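Local coordinates for protein Dye type peroxidase A (Streptomyces lividans 1326, PDB 6GZW) that probably uses hydrogen peroxide to oxidise dyes and other substrates at a haem group, at residues His116-Ser122 with Arg351-Ser355; Arg225-Asp231 with Gly314-Leu320. All coordinates share one frame. Residue numbers count along the deposited sequence, not the author numbering.

Contact 1 of 2, residues His116-Ser122 with Arg351-Ser355; sequences HLDKNRS and RHEAS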
ATOM      1  N   HIS A 116     -10.412  13.566 -18.093  1.00 17.85           N
ATOM      2  CA  HIS A 116     -10.934  12.254 -18.467  1.00 19.04           C
ATOM      3  C   HIS A 116     -11.503  11.596 -17.216  1.00 16.98           C
ATOM      4  O   HIS A 116     -11.110  10.495 -16.828  1.00 15.58           O
ATOM      5  CB  HIS A 116      -9.833  11.422 -19.117  1.00 21.01           C
ATOM      6  CG  HIS A 116      -9.280  12.048 -20.363  1.00 24.11           C
ATOM      7  ND1 HIS A 116      -8.108  12.786 -20.382  1.00 28.36           N
ATOM      8  CD2 HIS A 116      -9.767  12.086 -21.625  1.00 25.06           C
ATOM      9  CE1 HIS A 116      -7.882  13.216 -21.614  1.00 27.61           C
ATOM     10  NE2 HIS A 116      -8.874  12.801 -22.386  1.00 28.42           N
ATOM     11  N   LEU A 117     -12.438  12.308 -16.594  1.00 16.20           N
ATOM     12  CA  LEU A 117     -12.911  11.973 -15.271  1.00 15.88           C
ATOM     13  C   LEU A 117     -13.904  10.830 -15.250  1.00 15.82           C
ATOM     14  O   LEU A 117     -14.823  10.786 -16.068  1.00 16.77           O
ATOM     15  CB  LEU A 117     -13.532  13.202 -14.593  1.00 15.25           C
ATOM     16  CG  LEU A 117     -12.660  14.460 -14.507  1.00 16.16           C
ATOM     17  CD1 LEU A 117     -13.440  15.562 -13.801  1.00 16.15           C
ATOM     18  CD2 LEU A 117     -11.329  14.182 -13.807  1.00 15.67           C
ATOM     19  N   ASP A 118     -13.725   9.939 -14.278  1.00 15.84           N
ATOM     20  CA  ASP A 118     -14.709   8.928 -13.928  1.00 17.29           C
ATOM     21  C   ASP A 118     -15.718   9.583 -12.977  1.00 17.10           C
ATOM     22  O   ASP A 118     -15.399   9.867 -11.805  1.00 15.78           O
ATOM     23  CB  ASP A 118     -14.036   7.733 -13.253  1.00 17.99           C
ATOM     24  CG  ASP A 118     -15.008   6.589 -12.977  1.00 19.27           C
ATOM     25  OD1 ASP A 118     -16.225   6.847 -12.874  1.00 20.40           O
ATOM     26  OD2 ASP A 118     -14.546   5.427 -12.892  1.00 20.94           O
ATOM     27  N   LYS A 119     -16.926   9.857 -13.484  1.00 17.41           N
ATOM     28  CA  LYS A 119     -17.964  10.482 -12.648  1.00 18.32           C
ATOM     29  C   LYS A 119     -18.255   9.682 -11.360  1.00 18.43           C
ATOM     30  O   LYS A 119     -18.470  10.269 -10.291  1.00 19.34           O
ATOM     31  CB  LYS A 119     -19.262  10.715 -13.431  1.00 19.37           C
ATOM     32  CG  LYS A 119     -19.130  11.772 -14.512  0.50 19.56           C
ATOM     33  CD  LYS A 119     -20.466  11.999 -15.193  0.50 19.53           C
ATOM     34  CE  LYS A 119     -20.343  12.902 -16.402  0.50 20.38           C
ATOM     35  NZ  LYS A 119     -21.664  13.043 -17.066  0.50 20.57           N
ATOM     36  N   ASN A 120     -18.191   8.363 -11.456  1.00 18.93           N
ATOM     37  CA  ASN A 120     -18.488   7.493 -10.323  1.00 18.83           C
ATOM     38  C   ASN A 120     -17.437   7.436  -9.233  1.00 18.82           C
ATOM     39  O   ASN A 120     -17.747   7.032  -8.117  1.00 18.14           O
ATOM     40  CB  ASN A 120     -18.782   6.064 -10.812  1.00 21.22           C
ATOM     41  CG  ASN A 120     -20.030   6.007 -11.658  1.00 23.30           C
ATOM     42  OD1 ASN A 120     -21.025   6.652 -11.334  1.00 27.39           O
ATOM     43  ND2 ASN A 120     -19.965   5.288 -12.772  1.00 26.50           N
ATOM     44  N   ARG A 121     -16.204   7.825  -9.563  1.00 16.39           N
ATOM     45  CA  ARG A 121     -15.103   7.894  -8.619  1.00 16.96           C
ATOM     46  C   ARG A 121     -14.699   9.343  -8.379  1.00 14.52           C
ATOM     47  O   ARG A 121     -13.584   9.623  -7.934  1.00 14.07           O
ATOM     48  CB  ARG A 121     -13.919   7.058  -9.157  1.00 18.22           C
ATOM     49  CG  ARG A 121     -14.268   5.594  -9.468  1.00 21.32           C
ATOM     50  CD  ARG A 121     -12.995   4.791  -9.735  1.00 23.40           C
ATOM     51  NE  ARG A 121     -12.490   4.366  -8.441  1.00 26.27           N
ATOM     52  CZ  ARG A 121     -11.232   4.062  -8.119  1.00 25.98           C
ATOM     53  NH1 ARG A 121     -10.231   4.095  -9.001  1.00 25.52           N
ATOM     54  NH2 ARG A 121     -10.996   3.676  -6.873  1.00 25.50           N
ATOM     55  N   SER A 122     -15.633  10.260  -8.644  1.00 14.22           N
ATOM     56  CA  SER A 122     -15.429  11.695  -8.444  1.00 14.05           C
ATOM     57  C   SER A 122     -16.495  12.245  -7.496  1.00 13.77           C
ATOM     58  O   SER A 122     -17.566  11.651  -7.357  1.00 13.39           O
ATOM     59  CB  SER A 122     -15.494  12.426  -9.783  1.00 13.70           C
ATOM     60  OG  SER A 122     -14.402  12.021 -10.624  1.00 12.92           O
ATOM     61  N   ARG A 351      -2.826  11.898 -17.007  1.00 13.05           N
ATOM     62  CA  ARG A 351      -4.255  11.925 -17.332  1.00 13.75           C
ATOM     63  C   ARG A 351      -5.076  12.055 -16.065  1.00 12.42           C
ATOM     64  O   ARG A 351      -4.998  11.192 -15.174  1.00 11.25           O
ATOM     65  CB  ARG A 351      -4.647  10.677 -18.134  1.00 17.36           C
ATOM     66  CG  ARG A 351      -5.740  10.971 -19.145  1.00 20.69           C
ATOM     67  CD  ARG A 351      -5.878   9.869 -20.197  1.00 23.06           C
ATOM     68  NE  ARG A 351      -6.784   8.869 -19.683  1.00 23.06           N
ATOM     69  CZ  ARG A 351      -7.865   8.391 -20.282  1.00 21.16           C
ATOM     70  NH1 ARG A 351      -8.236   8.758 -21.517  1.00 19.75           N
ATOM     71  NH2 ARG A 351      -8.547   7.454 -19.639  1.00 22.90           N
ATOM     72  N   HIS A 352      -5.812  13.158 -15.950  1.00 11.46           N
ATOM     73  CA  HIS A 352      -6.659  13.372 -14.785  1.00 11.27           C
ATOM     74  C   HIS A 352      -7.910  12.489 -14.920  1.00 11.63           C
ATOM     75  O   HIS A 352      -8.737  12.644 -15.851  1.00 11.70           O
ATOM     76  CB  HIS A 352      -7.088  14.824 -14.676  1.00 11.22           C
ATOM     77  CG  HIS A 352      -5.995  15.776 -14.306  1.00 11.20           C
ATOM     78  ND1 HIS A 352      -6.029  16.535 -13.151  1.00 11.09           N
ATOM     79  CD2 HIS A 352      -4.870  16.146 -14.964  1.00 11.16           C
ATOM     80  CE1 HIS A 352      -4.954  17.309 -13.104  1.00 10.86           C
ATOM     81  NE2 HIS A 352      -4.244  17.105 -14.198  1.00 11.09           N
ATOM     82  N   GLU A 353      -8.059  11.526 -14.018  1.00 11.51           N
ATOM     83  CA  GLU A 353      -9.108  10.511 -14.141  1.00 11.77           C
ATOM     84  C   GLU A 353     -10.164  10.498 -13.048  1.00 12.06           C
ATOM     85  O   GLU A 353     -11.123   9.738 -13.160  1.00 11.28           O
ATOM     86  CB  GLU A 353      -8.480   9.120 -14.301  1.00 11.85           C
ATOM     87  CG  GLU A 353      -7.738   8.998 -15.646  1.00 12.02           C
ATOM     88  CD  GLU A 353      -7.070   7.668 -15.900  1.00 12.50           C
ATOM     89  OE1 GLU A 353      -7.076   6.774 -15.038  1.00 13.42           O
ATOM     90  OE2 GLU A 353      -6.544   7.534 -17.012  1.00 12.80           O
ATOM     91  N   ALA A 354      -9.985  11.302 -11.990  1.00 11.83           N
ATOM     92  CA  ALA A 354     -11.049  11.529 -11.010  1.00 12.24           C
ATOM     93  C   ALA A 354     -10.793  12.846 -10.317  1.00 12.03           C
ATOM     94  O   ALA A 354      -9.643  13.317 -10.306  1.00 11.21           O
ATOM     95  CB  ALA A 354     -11.130  10.382 -10.022  1.00 12.28           C
ATOM     96  N   SER A 355     -11.835  13.432  -9.709  1.00 12.25           N
ATOM     97  CA  SER A 355     -11.721  14.752  -9.114  1.00 12.51           C
ATOM     98  C   SER A 355     -12.672  14.897  -7.943  1.00 12.41           C
ATOM     99  O   SER A 355     -13.713  14.296  -7.931  1.00 12.43           O
ATOM    100  CB  SER A 355     -12.095  15.805 -10.137  1.00 13.15           C
ATOM    101  OG  SER A 355     -11.956  17.105  -9.584  1.00 13.53           O
TER

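Contact 2 of 2, residues Arg225-Asp231 with Gly314-Leu320; sequences RIRMLLD and GVPDAGL. With HEM (protoporphyrin IX containing Fe), chain C.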
ATOM      1  N   ARG A 225      -7.133  12.366  -9.109  1.00 10.04           N
ATOM      2  CA  ARG A 225      -6.494  11.091  -9.358  1.00 10.21           C
ATOM      3  C   ARG A 225      -5.827  11.273 -10.723  1.00  9.86           C
ATOM      4  O   ARG A 225      -6.506  11.232 -11.740  1.00  9.14           O
ATOM      5  CB  ARG A 225      -7.504   9.934  -9.389  1.00 10.09           C
ATOM      6  CG  ARG A 225      -6.858   8.559  -9.590  1.00  9.99           C
ATOM      7  CD  ARG A 225      -7.910   7.505  -9.889  1.00 10.73           C
ATOM      8  NE  ARG A 225      -7.336   6.173 -10.086  1.00 10.95           N
ATOM      9  CZ  ARG A 225      -6.923   5.373  -9.096  1.00 11.32           C
ATOM     10  NH1 ARG A 225      -6.976   5.773  -7.833  1.00 11.29           N
ATOM     11  NH2 ARG A 225      -6.428   4.175  -9.369  1.00 11.25           N
ATOM     12  N   ILE A 226      -4.497  11.430 -10.725  1.00  9.84           N
ATOM     13  CA  ILE A 226      -3.785  11.720 -11.958  1.00  9.98           C
ATOM     14  C   ILE A 226      -2.933  10.513 -12.308  1.00  9.65           C
ATOM     15  O   ILE A 226      -1.949  10.221 -11.630  1.00  9.63           O
ATOM     16  CB  ILE A 226      -2.904  12.974 -11.824  1.00  9.97           C
ATOM     17  CG1 ILE A 226      -3.713  14.147 -11.273  1.00 10.70           C
ATOM     18  CG2 ILE A 226      -2.307  13.328 -13.174  1.00 10.30           C
ATOM     19  CD1 ILE A 226      -2.887  15.394 -11.058  1.00 10.59           C
ATOM     20  N   ARG A 227      -3.317   9.803 -13.375  1.00 10.10           N
ATOM     21  CA  ARG A 227      -2.554   8.678 -13.823  1.00 10.42           C
ATOM     22  C   ARG A 227      -1.308   9.173 -14.496  1.00 10.76           C
ATOM     23  O   ARG A 227      -1.336  10.165 -15.221  1.00 10.76           O
ATOM     24  CB  ARG A 227      -3.356   7.811 -14.799  1.00 11.04           C
ATOM     25  CG  ARG A 227      -2.586   6.590 -15.299  1.00 11.69           C
ATOM     26  CD  ARG A 227      -3.513   5.496 -15.785  1.00 12.32           C
ATOM     27  NE  ARG A 227      -4.234   5.860 -17.009  1.00 12.80           N
ATOM     28  CZ  ARG A 227      -3.781   5.673 -18.240  1.00 14.26           C
ATOM     29  NH1 ARG A 227      -2.573   5.176 -18.471  1.00 14.18           N
ATOM     30  NH2 ARG A 227      -4.556   5.998 -19.267  1.00 16.21           N
ATOM     31  N   MET A 228      -0.196   8.547 -14.198  1.00 10.47           N
ATOM     32  CA  MET A 228       1.025   8.853 -14.911  1.00 10.12           C
ATOM     33  C   MET A 228       1.168   7.914 -16.092  1.00 10.45           C
ATOM     34  O   MET A 228       1.097   6.728 -15.940  1.00 10.50           O
ATOM     35  CB  MET A 228       2.236   8.754 -14.001  1.00 10.49           C
ATOM     36  CG  MET A 228       2.293   9.841 -12.940  1.00 10.65           C
ATOM     37  SD  MET A 228       3.451   9.414 -11.631  1.00 10.72           S
ATOM     38  CE  MET A 228       3.689  11.041 -10.946  1.00 11.03           C
ATOM     39  N   LEU A 229       1.426   8.458 -17.277  1.00 10.63           N
ATOM     40  CA  LEU A 229       1.608   7.652 -18.481  1.00 11.08           C
ATOM     41  C   LEU A 229       3.060   7.194 -18.490  1.00 10.72           C
ATOM     42  O   LEU A 229       3.867   7.594 -19.327  1.00 10.88           O
ATOM     43  CB  LEU A 229       1.251   8.465 -19.753  1.00 12.19           C
ATOM     44  CG  LEU A 229      -0.196   8.984 -19.782  1.00 13.44           C
ATOM     45  CD1 LEU A 229      -0.507   9.630 -21.122  1.00 14.78           C
ATOM     46  CD2 LEU A 229      -1.226   7.919 -19.484  1.00 14.18           C
ATOM     47  N   LEU A 230       3.340   6.249 -17.596  1.00 10.31           N
ATOM     48  CA  LEU A 230       4.703   5.802 -17.356  1.00 10.71           C
ATOM     49  C   LEU A 230       5.326   5.106 -18.569  1.00 11.12           C
ATOM     50  O   LEU A 230       6.543   5.202 -18.800  1.00 11.16           O
ATOM     51  CB  LEU A 230       4.737   4.874 -16.134  1.00 10.32           C
ATOM     52  CG  LEU A 230       4.378   5.507 -14.788  1.00 10.94           C
ATOM     53  CD1 LEU A 230       4.411   4.445 -13.717  1.00 10.31           C
ATOM     54  CD2 LEU A 230       5.321   6.662 -14.420  1.00 11.07           C
ATOM     55  N   ASP A 231       4.489   4.423 -19.364  1.00 12.01           N
ATOM     56  CA  ASP A 231       4.984   3.737 -20.578  1.00 13.07           C
ATOM     57  C   ASP A 231       5.597   4.761 -21.536  1.00 13.38           C
ATOM     58  O   ASP A 231       6.621   4.491 -22.147  1.00 15.13           O
ATOM     59  CB  ASP A 231       3.877   2.933 -21.286  1.00 12.94           C
ATOM     60  CG  ASP A 231       3.483   1.662 -20.543  1.00 13.88           C
ATOM     61  OD1 ASP A 231       4.225   1.231 -19.641  1.00 15.02           O
ATOM     62  OD2 ASP A 231       2.416   1.090 -20.868  1.00 15.03           O
ATOM     63  N   GLY A 314      -1.413  -4.560 -19.970  1.00 15.45           N
ATOM     64  CA  GLY A 314      -0.093  -4.250 -19.375  1.00 14.26           C
ATOM     65  C   GLY A 314       0.170  -2.808 -18.974  1.00 13.78           C
ATOM     66  O   GLY A 314       1.303  -2.459 -18.667  1.00 13.57           O
ATOM     67  N   VAL A 315      -0.867  -1.971 -18.935  1.00 13.51           N
ATOM     68  CA  VAL A 315      -0.695  -0.551 -18.632  1.00 12.63           C
ATOM     69  C   VAL A 315      -0.858  -0.388 -17.130  1.00 11.69           C
ATOM     70  O   VAL A 315      -1.867  -0.845 -16.566  1.00 11.85           O
ATOM     71  CB  VAL A 315      -1.729   0.333 -19.370  1.00 13.08           C
ATOM     72  CG1 VAL A 315      -1.496   1.800 -19.050  1.00 13.48           C
ATOM     73  CG2 VAL A 315      -1.611   0.112 -20.874  1.00 12.37           C
ATOM     74  N   PRO A 316       0.098   0.275 -16.468  1.00 11.14           N
ATOM     75  CA  PRO A 316      -0.073   0.392 -15.006  1.00 11.18           C
ATOM     76  C   PRO A 316      -1.093   1.438 -14.620  1.00 11.27           C
ATOM     77  O   PRO A 316      -1.060   2.574 -15.111  1.00 11.22           O
ATOM     78  CB  PRO A 316       1.324   0.780 -14.519  1.00 11.10           C
ATOM     79  CG  PRO A 316       1.949   1.488 -15.677  1.00 11.70           C
ATOM     80  CD  PRO A 316       1.401   0.815 -16.908  1.00 11.61           C
ATOM     81  N   ASP A 317      -1.990   1.071 -13.716  1.00 11.16           N
ATOM     82  CA  ASP A 317      -2.914   2.043 -13.123  1.00 11.65           C
ATOM     83  C   ASP A 317      -2.223   2.686 -11.934  1.00 10.99           C
ATOM     84  O   ASP A 317      -2.486   2.362 -10.775  1.00 11.11           O
ATOM     85  CB  ASP A 317      -4.233   1.383 -12.725  1.00 12.32           C
ATOM     86  CG  ASP A 317      -5.271   2.401 -12.307  1.00 13.92           C
ATOM     87  OD1 ASP A 317      -5.086   3.591 -12.611  1.00 16.40           O
ATOM     88  OD2 ASP A 317      -6.250   2.027 -11.684  1.00 17.21           O
ATOM     89  N   ALA A 318      -1.320   3.623 -12.251  1.00 10.59           N
ATOM     90  CA  ALA A 318      -0.381   4.172 -11.270  1.00 10.50           C
ATOM     91  C   ALA A 318      -0.240   5.651 -11.504  1.00 10.26           C
ATOM     92  O   ALA A 318      -0.351   6.124 -12.633  1.00 10.75           O
ATOM     93  CB  ALA A 318       0.961   3.508 -11.375  1.00 10.41           C
ATOM     94  N   GLY A 319       0.046   6.384 -10.438  1.00  9.58           N
ATOM     95  CA  GLY A 319       0.133   7.820 -10.580  1.00  9.60           C
ATOM     96  C   GLY A 319       0.209   8.544  -9.254  1.00  9.83           C
ATOM     97  O   GLY A 319       0.862   8.094  -8.306  1.00  9.30           O
ATOM     98  N   LEU A 320      -0.466   9.689  -9.207  1.00  9.75           N
ATOM     99  CA  LEU A 320      -0.457  10.559  -8.021  1.00 10.04           C
ATOM    100  C   LEU A 320      -1.861  10.888  -7.603  1.00  9.96           C
ATOM    101  O   LEU A 320      -2.681  11.291  -8.450  1.00  9.65           O
ATOM    102  CB  LEU A 320       0.260  11.862  -8.385  1.00 10.82           C
ATOM    103  CG  LEU A 320       0.647  12.784  -7.213  1.00 11.27           C
ATOM    104  CD1 LEU A 320       1.778  12.214  -6.406  1.00 11.91           C
ATOM    105  CD2 LEU A 320       1.027  14.152  -7.785  1.00 12.25           C
TER
HETATM  106  CHA HEM C 501       5.748  21.755  -8.541  1.00 10.16           C
HETATM  107  CHB HEM C 501       5.276  17.312 -10.406  1.00 10.00           C
HETATM  108  CHC HEM C 501       0.519  18.122 -10.960  1.00 10.15           C
HETATM  109  CHD HEM C 501       1.006  22.533  -9.101  1.00 10.57           C
HETATM  110  C1A HEM C 501       6.032  20.493  -8.996  1.00 10.27           C
HETATM  111  C2A HEM C 501       7.342  19.932  -9.056  1.00 10.63           C
HETATM  112  C3A HEM C 501       7.195  18.691  -9.583  1.00 10.79           C
HETATM  113  C4A HEM C 501       5.803  18.484  -9.855  1.00 10.25           C
HETATM  114  CMA HEM C 501       8.269  17.658  -9.830  1.00 11.03           C
HETATM  115  CAA HEM C 501       8.650  20.588  -8.634  1.00 11.27           C
HETATM  116  CBA HEM C 501       9.093  20.388  -7.193  1.00 11.81           C
HETATM  117  CGA HEM C 501       8.197  21.103  -6.239  1.00 12.79           C
HETATM  118  O1A HEM C 501       8.327  22.329  -5.976  1.00 12.80           O
HETATM  119  O2A HEM C 501       7.252  20.471  -5.684  1.00 12.77           O
HETATM  120  C1B HEM C 501       3.911  17.139 -10.699  1.00 10.07           C
HETATM  121  C2B HEM C 501       3.347  15.931 -11.203  1.00  9.79           C
HETATM  122  C3B HEM C 501       2.012  16.123 -11.377  1.00  9.85           C
HETATM  123  C4B HEM C 501       1.758  17.529 -10.936  1.00 10.15           C
HETATM  124  CMB HEM C 501       4.110  14.684 -11.532  1.00  9.86           C
HETATM  125  CAB HEM C 501       0.962  15.168 -11.789  1.00  9.86           C
HETATM  126  CBB HEM C 501       1.041  13.858 -11.625  1.00  9.80           C
HETATM  127  C1C HEM C 501       0.229  19.405 -10.553  1.00 10.56           C
HETATM  128  C2C HEM C 501      -1.062  19.992 -10.590  1.00 10.98           C
HETATM  129  C3C HEM C 501      -0.917  21.267 -10.071  1.00 11.29           C
HETATM  130  C4C HEM C 501       0.464  21.421  -9.690  1.00 10.58           C
HETATM  131  CMC HEM C 501      -2.330  19.392 -11.115  1.00 11.26           C
HETATM  132  CAC HEM C 501      -1.914  22.356  -9.927  1.00 10.81           C
HETATM  133  CBC HEM C 501      -3.053  22.518 -10.616  1.00 11.13           C
HETATM  134  C1D HEM C 501       2.361  22.601  -8.753  1.00 10.03           C
HETATM  135  C2D HEM C 501       2.877  23.795  -8.058  1.00 10.20           C
HETATM  136  C3D HEM C 501       4.199  23.592  -7.899  1.00 10.17           C
HETATM  137  C4D HEM C 501       4.467  22.257  -8.508  1.00 10.06           C
HETATM  138  CMD HEM C 501       2.075  25.001  -7.577  1.00  9.84           C
HETATM  139  CAD HEM C 501       5.172  24.554  -7.237  1.00 10.17           C
HETATM  140  CBD HEM C 501       5.671  25.633  -8.203  1.00 10.24           C
HETATM  141  CGD HEM C 501       6.569  26.598  -7.494  1.00 10.87           C
HETATM  142  O1D HEM C 501       7.822  26.441  -7.514  1.00 11.87           O
HETATM  143  O2D HEM C 501       6.057  27.545  -6.863  1.00 10.60           O
HETATM  144  NA  HEM C 501       5.108  19.639  -9.578  1.00 10.72           N
HETATM  145  NB  HEM C 501       2.938  18.051 -10.587  1.00 10.02           N
HETATM  146  NC  HEM C 501       1.142  20.284 -10.072  1.00 10.65           N
HETATM  147  ND  HEM C 501       3.347  21.750  -9.087  1.00 10.32           N
HETATM  148 FE   HEM C 501       3.160  19.977  -9.838  1.00 10.78          FE
HETATM  149  O   HOH W   1      -5.925   5.892 -12.695  1.00 12.27           O
HETATM  150  O   HOH W   2      -0.222   4.437 -16.906  1.00 10.79           O
HETATM  151  O   HOH W   3       3.729  -1.249 -18.951  1.00 14.80           O
HETATM  152  O   HOH W   4       2.748  19.220  -8.053  1.00 14.68           O

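Contact 1 of 2, residues His116-Ser122 with Arg351-Ser355
Three hydrogen bonds tie the loop His116-Ser122 to the strand Arg351-Ser355. His116 N gives to His352 O (2.9 Å) and Asp118 N to Glu353 O (2.8 Å), while Ser355 N is satisfied by a side chain, Ser122 OG (3.1 Å). That hydroxyl spends its own proton on Asp118 O (2.7 Å), which also accepts from Arg121 N (3.1 Å). Asp118 OD1 accepts from Asn120 N (2.9 Å), an Asx turn at the start of the short 3-10 segment 119-120. On the strand, Glu353 and Ala354 both face Arg225 of the neighbouring strand: a classic beta bulge. The strand belongs to the C-terminal half of this ferredoxin-like peroxidase, and the loop to the N-terminal half. The guanidinium of Arg351 lies flat on the His116 ring, centres 4.4 Å apart and planes at 14°; Arg351 NE forms a salt bridge with Glu353 OE2 (3.0 Å), a carboxylate also salt-bridged by Arg227. His352, which touches the haem, gets its ND1 hydrogen bond from Arg224 NE, and Arg224 also bonds Ser355 OG.

Contact 2 of 2, residues Arg225-Asp231 with Gly314-Leu320
Met228 reaches Leu320 with its terminal methyl, Met228 CE to Leu320 CB 4.4 Å, and the same Met228 CE comes 3.7 Å from the haem methyl CMB. Ile226 CG2 (3.7 Å) and Leu320 CD2 (3.9 Å) close on the haem vinyl carbon CBB, so three apolar side chains form part of the pocket wall beside one edge of the porphyrin. The backbones behind them belong to neighbouring antiparallel strands of the ferredoxin-like sheet in the C-terminal half of the peroxidase. Ile226 and Leu320 are a hydrogen-bonded pair, N to O 2.9 Å in both directions, and Met228 N donates to Ala318 O at 2.9 Å. Between these bonds Arg227 faces Gly319 in a non-hydrogen-bonded pair with CA atoms only 4.3 Å apart; a CB on Gly319 would clash with Ile226 O and Arg227 CA. The axes of the segments 225-228 and 316-320 run at 118° to each other, well short of the 180° of an ideal antiparallel pair. Arg225 NH2 forms a salt bridge with Asp317 OD2 (3.2 Å) and another with Asp308, and water 1 joins Arg225 NE (3.0 Å) to Asp317 OD1 (2.5 Å). Where the strands splay, water 2 accepts from Arg227 NH1 (2.9 Å) and donates to Met228 O (2.8 Å) and Pro316 O (2.7 Å); Arg227 NE pairs with Glu353. Leu230 CD1 rests 4.3 Å from both Pro316 CG and Ala318 CB. Beyond it, water 3 spans Asp231 OD1 (2.6 Å) and Gly314 O (2.7 Å), and Asp231 OD1 also forms a salt bridge to Arg143 of the second subunit.

In the fold
The two contacts lie about 13 Å apart between centres, on the same side of the chain's centre, and meet through one antiparallel sheet. Strand 219-228 sits between 350-360, used by contact 1, and 316-326, used by contact 2; Glu353 N to Arg225 O and Arg351 O to Arg227 N, both 2.8 Å, are probable hydrogen bonds at the shared border. Along the chain contact 2 is nested inside the long loop closed by contact 1, which links the N-terminal and C-terminal family regions, whereas contact 2 stays within the C-terminal one. Together they place His352, Ile226, Met228 and Leu320, from three strands that neighbour one another in the sheet, beside the haem, while contact 2 also reaches the second subunit.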